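Local coordinates for DUF7790 domain-containing protein (Leptospira interrogans serogroup Icterohaemorrhagiae serovar copenhageni, PDB 6ULO) that is of unknown function but has a core resembling the Rossmann fold and is probably attached to a membrane by a transmembrane helix, at residues I283-F286 and Q287-S291; N225-Y229 and F230-Q234. All coordinates share one frame; numbering follows the deposited sequence.

Contact 1: residues I283-F286 and Q287-S291; sequences ISNF and QKWLS
With CG of Phe286 set anti to its own nitrogen (chi1 -173°) and CG of Leu290 set anti to its carbonyl carbon (chi1 -66°), the two side chains, one helical turn apart, converge on the same flank of helix 283-291. Leu290 CD1 lies over one face of the phenyl ring, 3.9 Å from the Phe286 centroid and displaced toward the rim, a CH-pi contact. The other methyl, Leu290 CD2, meets Phe286 CE1 at 3.9 Å on the same side of the ring.

A second i to i+4 pair runs alongside. Asn285 and Trp289 point the same way, amide and indole planes 38° apart, with Asn285 OD1 at the indole edge, 3.0 Å from Trp289 NE1. Both the indole NH and Asn285 ND2 are hydrogen-bonded to Lys320 O, while OD1 accepts from Gln281, so the two groups grip one backbone carbonyl. The backbone between them carries the i to i+4 bonds of an alpha helix, among them Leu290 N to Phe286 O at 2.9 Å.

Phe286 packs on Val251 of strand 249-255 and receives Arg253 in a cation-pi contact; with Leu290 it also meets Ile240 of helix 234-241, while Trp289 rests on Gln281 at the end of strand 277-282.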
loop_
_atom_site.group_PDB
_atom_site.type_symbol
_atom_site.label_atom_id
_atom_site.label_comp_id
_atom_site.label_asym_id
_atom_site.label_seq_id
_atom_site.Cartn_x
_atom_site.Cartn_y
_atom_site.Cartn_z
ATOM N N ILE A 283 -7.533 -8.433 10.705
ATOM C CA ILE A 283 -8.716 -7.857 10.053
ATOM C C ILE A 283 -10.001 -8.369 10.694
ATOM O O ILE A 283 -10.968 -7.615 10.863
ATOM C CB ILE A 283 -8.716 -8.087 8.531
ATOM C CG1 ILE A 283 -7.428 -7.604 7.890
ATOM C CG2 ILE A 283 -9.857 -7.334 7.915
ATOM C CD1 ILE A 283 -7.377 -7.804 6.378
ATOM N N SER A 284 -10.022 -9.637 11.112
ATOM C CA SER A 284 -11.207 -10.149 11.808
ATOM C C SER A 284 -11.476 -9.369 13.093
ATOM O O SER A 284 -12.637 -9.094 13.432
ATOM C CB SER A 284 -11.023 -11.626 12.138
ATOM O OG SER A 284 -9.921 -11.789 13.012
ATOM N N ASN A 285 -10.416 -9.031 13.835
ATOM C CA ASN A 285 -10.564 -8.218 15.042
ATOM C C ASN A 285 -11.079 -6.827 14.685
ATOM O O ASN A 285 -12.020 -6.318 15.307
ATOM C CB ASN A 285 -9.211 -8.161 15.770
ATOM C CG ASN A 285 -9.254 -7.317 17.050
ATOM O OD1 ASN A 285 -9.313 -6.095 16.981
ATOM N ND2 ASN A 285 -9.205 -7.971 18.218
ATOM N N PHE A 286 -10.526 -6.231 13.638
ATOM C CA PHE A 286 -10.979 -4.915 13.207
ATOM C C PHE A 286 -12.453 -4.942 12.821
ATOM O O PHE A 286 -13.181 -4.003 13.120
ATOM C CB PHE A 286 -10.100 -4.459 12.043
ATOM C CG PHE A 286 -10.324 -3.040 11.586
ATOM C CD1 PHE A 286 -10.465 -1.998 12.508
ATOM C CD2 PHE A 286 -10.323 -2.736 10.222
ATOM C CE1 PHE A 286 -10.607 -0.684 12.079
ATOM C CE2 PHE A 286 -10.455 -1.414 9.784
ATOM C CZ PHE A 286 -10.586 -0.382 10.714
ATOM N N GLN A 287 -12.906 -6.015 12.171
ATOM C CA GLN A 287 -14.317 -6.142 11.809
ATOM C C GLN A 287 -15.221 -6.146 13.041
ATOM O O GLN A 287 -16.309 -5.569 13.007
ATOM C CB GLN A 287 -14.531 -7.401 10.970
ATOM C CG GLN A 287 -13.909 -7.274 9.572
ATOM C CD GLN A 287 -13.893 -8.612 8.839
ATOM O OE1 GLN A 287 -13.874 -9.652 9.479
ATOM N NE2 GLN A 287 -13.915 -8.587 7.509
ATOM N N LYS A 288 -14.757 -6.732 14.156
ATOM C CA LYS A 288 -15.497 -6.627 15.413
ATOM C C LYS A 288 -15.608 -5.177 15.874
ATOM O O LYS A 288 -16.685 -4.714 16.270
ATOM C CB LYS A 288 -14.843 -7.464 16.515
ATOM C CG LYS A 288 -14.735 -8.952 16.269
ATOM C CD LYS A 288 -13.971 -9.620 17.434
ATOM C CE LYS A 288 -13.993 -11.127 17.345
ATOM N NZ LYS A 288 -15.375 -11.699 17.488
ATOM N N TRP A 289 -14.487 -4.444 15.878
ATOM C CA TRP A 289 -14.553 -3.045 16.296
ATOM C C TRP A 289 -15.509 -2.252 15.418
ATOM O O TRP A 289 -16.314 -1.463 15.916
ATOM C CB TRP A 289 -13.148 -2.419 16.285
ATOM C CG TRP A 289 -12.324 -2.913 17.425
ATOM C CD1 TRP A 289 -11.465 -3.990 17.429
ATOM C CD2 TRP A 289 -12.243 -2.331 18.727
ATOM N NE1 TRP A 289 -10.884 -4.123 18.681
ATOM C CE2 TRP A 289 -11.342 -3.112 19.481
ATOM C CE3 TRP A 289 -12.859 -1.230 19.338
ATOM C CZ2 TRP A 289 -11.055 -2.834 20.805
ATOM C CZ3 TRP A 289 -12.558 -0.957 20.655
ATOM C CH2 TRP A 289 -11.667 -1.749 21.364
ATOM N N LEU A 290 -15.451 -2.471 14.108
ATOM C CA LEU A 290 -16.298 -1.709 13.189
ATOM C C LEU A 290 -17.772 -2.054 13.341
ATOM O O LEU A 290 -18.621 -1.223 13.008
ATOM C CB LEU A 290 -15.833 -1.948 11.758
ATOM C CG LEU A 290 -14.441 -1.406 11.401
ATOM C CD1 LEU A 290 -14.165 -1.805 9.973
ATOM C CD2 LEU A 290 -14.429 0.095 11.597
ATOM N N SER A 291 -18.094 -3.263 13.790
ATOM C CA SER A 291 -19.482 -3.679 13.935
ATOM C C SER A 291 -20.087 -3.251 15.263
ATOM O O SER A 291 -21.295 -3.364 15.427
ATOM C CB SER A 291 -19.594 -5.207 13.821
ATOM O OG SER A 291 -18.991 -5.860 14.923
#

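Contact 2: residues N225-Y229 and F230-Q234; sequences NAEEY and FAYPQ
Residues 226-229 make a short 3-10 turn, in which Tyr229 N bonds to Ala226 O at 3.1 Å, and the chain is then extended from Phe230 to Pro233, the turn closed by a weak bond from Phe230 N to Glu227 O at 3.3 Å. Phe230 folds its ring back over this turn. Its CG sits between the backbone nitrogen and the carbonyl carbon (chi1 53°), and one ring face comes to rest on Glu227 CA, 4.0 Å from the Phe230 centroid and offset toward the rim. The CG of Glu227 adds to the same packing, 4.0 Å from Phe230 CZ. At another part of the ring, Phe230 CE2 approaches Ala226 O obliquely at 3.3 Å.

The turn lies in the connection from strand 218-222 to helix 234-241, which leads on to strand 249-255 beside and parallel to the first: a beta-alpha-beta crossover, the repeating unit of Rossmann-like folds. Pro233 is the N-cap of that helix.

Glu227 links the turn to the approach to the helix. Its chain runs extended beyond CG and carries OE2 to Tyr232 OH, which donates a hydrogen bond of 2.6 Å. Glu227 OE2 lies at the edge of the Tyr232 ring, near its plane, although the carboxylate is turned 47° from the ring; the hydroxyl meets OE2 from 41° out of the carboxylate plane. Glu227 OE1 forms a salt bridge with Arg253, so each carboxylate oxygen has a partner. On the other flank, Asn225 ND2 bonds to the anti lone pair of Glu228 OE1 at 3.0 Å, and Ser256 OG is a further partner of that oxygen.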
loop_
_atom_site.group_PDB
_atom_site.type_symbol
_atom_site.label_atom_id
_atom_site.label_comp_id
_atom_site.label_asym_id
_atom_site.label_seq_id
_atom_site.Cartn_x
_atom_site.Cartn_y
_atom_site.Cartn_z
ATOM N N ASN A 225 -1.737 6.356 7.697
ATOM C CA ASN A 225 -2.460 7.030 8.770
ATOM C C ASN A 225 -3.754 7.641 8.267
ATOM O O ASN A 225 -4.272 8.589 8.879
ATOM C CB ASN A 225 -1.588 8.075 9.494
ATOM C CG ASN A 225 -1.333 9.306 8.664
ATOM O OD1 ASN A 225 -1.097 9.190 7.439
ATOM N ND2 ASN A 225 -1.334 10.485 9.298
ATOM N N ALA A 226 -4.312 7.095 7.172
ATOM C CA ALA A 226 -5.522 7.682 6.598
ATOM C C ALA A 226 -6.674 7.737 7.593
ATOM O O ALA A 226 -7.482 8.671 7.534
ATOM C CB ALA A 226 -5.944 6.893 5.362
ATOM N N GLU A 227 -6.748 6.770 8.521
ATOM C CA GLU A 227 -7.854 6.745 9.468
ATOM C C GLU A 227 -7.793 7.916 10.434
ATOM O O GLU A 227 -8.793 8.202 11.082
ATOM C CB GLU A 227 -7.870 5.428 10.246
ATOM C CG GLU A 227 -8.114 4.164 9.401
ATOM C CD GLU A 227 -7.634 2.945 10.136
ATOM O OE1 GLU A 227 -6.405 2.733 10.135
ATOM O OE2 GLU A 227 -8.456 2.223 10.738
ATOM N N GLU A 228 -6.646 8.579 10.568
ATOM C CA GLU A 228 -6.592 9.755 11.424
ATOM C C GLU A 228 -7.452 10.892 10.907
ATOM O O GLU A 228 -7.687 11.858 11.650
ATOM C CB GLU A 228 -5.144 10.226 11.559
ATOM C CG GLU A 228 -4.251 9.201 12.237
ATOM C CD GLU A 228 -3.032 9.828 12.885
ATOM O OE1 GLU A 228 -2.128 10.281 12.158
ATOM O OE2 GLU A 228 -2.972 9.846 14.137
ATOM N N TYR A 229 -7.950 10.808 9.672
ATOM C CA TYR A 229 -8.745 11.874 9.077
ATOM C C TYR A 229 -10.252 11.670 9.196
ATOM O O TYR A 229 -11.011 12.530 8.721
ATOM C CB TYR A 229 -8.369 12.045 7.601
ATOM C CG TYR A 229 -6.984 12.565 7.418
ATOM C CD1 TYR A 229 -6.764 13.913 7.178
ATOM C CD2 TYR A 229 -5.876 11.713 7.503
ATOM C CE1 TYR A 229 -5.487 14.406 7.017
ATOM C CE2 TYR A 229 -4.584 12.203 7.347
ATOM C CZ TYR A 229 -4.403 13.556 7.107
ATOM O OH TYR A 229 -3.138 14.069 6.944
ATOM N N PHE A 230 -10.721 10.583 9.815
ATOM C CA PHE A 230 -12.172 10.367 9.849
ATOM C C PHE A 230 -12.573 9.467 11.011
ATOM O O PHE A 230 -11.828 8.575 11.412
ATOM C CB PHE A 230 -12.704 9.776 8.525
ATOM C CG PHE A 230 -12.000 8.504 8.057
ATOM C CD1 PHE A 230 -12.358 7.249 8.550
ATOM C CD2 PHE A 230 -10.999 8.574 7.092
ATOM C CE1 PHE A 230 -11.735 6.092 8.074
ATOM C CE2 PHE A 230 -10.380 7.436 6.621
ATOM C CZ PHE A 230 -10.741 6.198 7.117
ATOM N N ALA A 231 -13.782 9.692 11.513
ATOM C CA ALA A 231 -14.478 8.668 12.274
ATOM C C ALA A 231 -15.080 7.686 11.277
ATOM O O ALA A 231 -15.531 8.085 10.206
ATOM C CB ALA A 231 -15.565 9.302 13.150
ATOM N N TYR A 232 -15.069 6.414 11.614
ATOM C CA TYR A 232 -15.506 5.402 10.648
ATOM C C TYR A 232 -16.956 5.605 10.241
ATOM O O TYR A 232 -17.839 5.557 11.106
ATOM C CB TYR A 232 -15.388 4.022 11.267
ATOM C CG TYR A 232 -13.972 3.657 11.676
ATOM C CD1 TYR A 232 -12.956 3.586 10.726
ATOM C CD2 TYR A 232 -13.645 3.378 13.000
ATOM C CE1 TYR A 232 -11.668 3.247 11.060
ATOM C CE2 TYR A 232 -12.354 3.026 13.350
ATOM C CZ TYR A 232 -11.364 2.966 12.380
ATOM O OH TYR A 232 -10.095 2.607 12.771
ATOM N N PRO A 233 -17.249 5.814 8.957
ATOM C CA PRO A 233 -18.643 5.919 8.505
ATOM C C PRO A 233 -19.168 4.568 8.023
ATOM O O PRO A 233 -18.419 3.597 7.845
ATOM C CB PRO A 233 -18.530 6.893 7.328
ATOM C CG PRO A 233 -17.216 6.473 6.697
ATOM C CD PRO A 233 -16.295 6.137 7.880
ATOM N N GLN A 234 -20.476 4.537 7.752
ATOM C CA GLN A 234 -21.144 3.290 7.400
ATOM C C GLN A 234 -20.552 2.619 6.161
ATOM O O GLN A 234 -20.400 1.395 6.136
ATOM C CB GLN A 234 -22.622 3.563 7.197
ATOM C CG GLN A 234 -23.447 2.320 7.109
ATOM C CD GLN A 234 -23.377 1.526 8.379
ATOM O OE1 GLN A 234 -23.567 2.069 9.478
ATOM N NE2 GLN A 234 -23.073 0.239 8.255
#

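The two contacts come in series along the chain, contact 2 first, with their centres about 14 Å apart on the same side of the molecule. Contact 2 lies in the loop between strand 218-222 and helix 234-241; contact 1 occupies the helix that follows strand 277-282 of the same mixed sheet. They touch directly: Phe286 CZ packs 3.4 Å from Glu227 OE2, and Leu290 CD2 lies 3.6 Å from Tyr232 CG. Arg253, on strand 249-255, which lies between those two strands in the sheet order, interacts with both contacts. Loop, strand and helix are thereby joined through a shared apolar and charged interface.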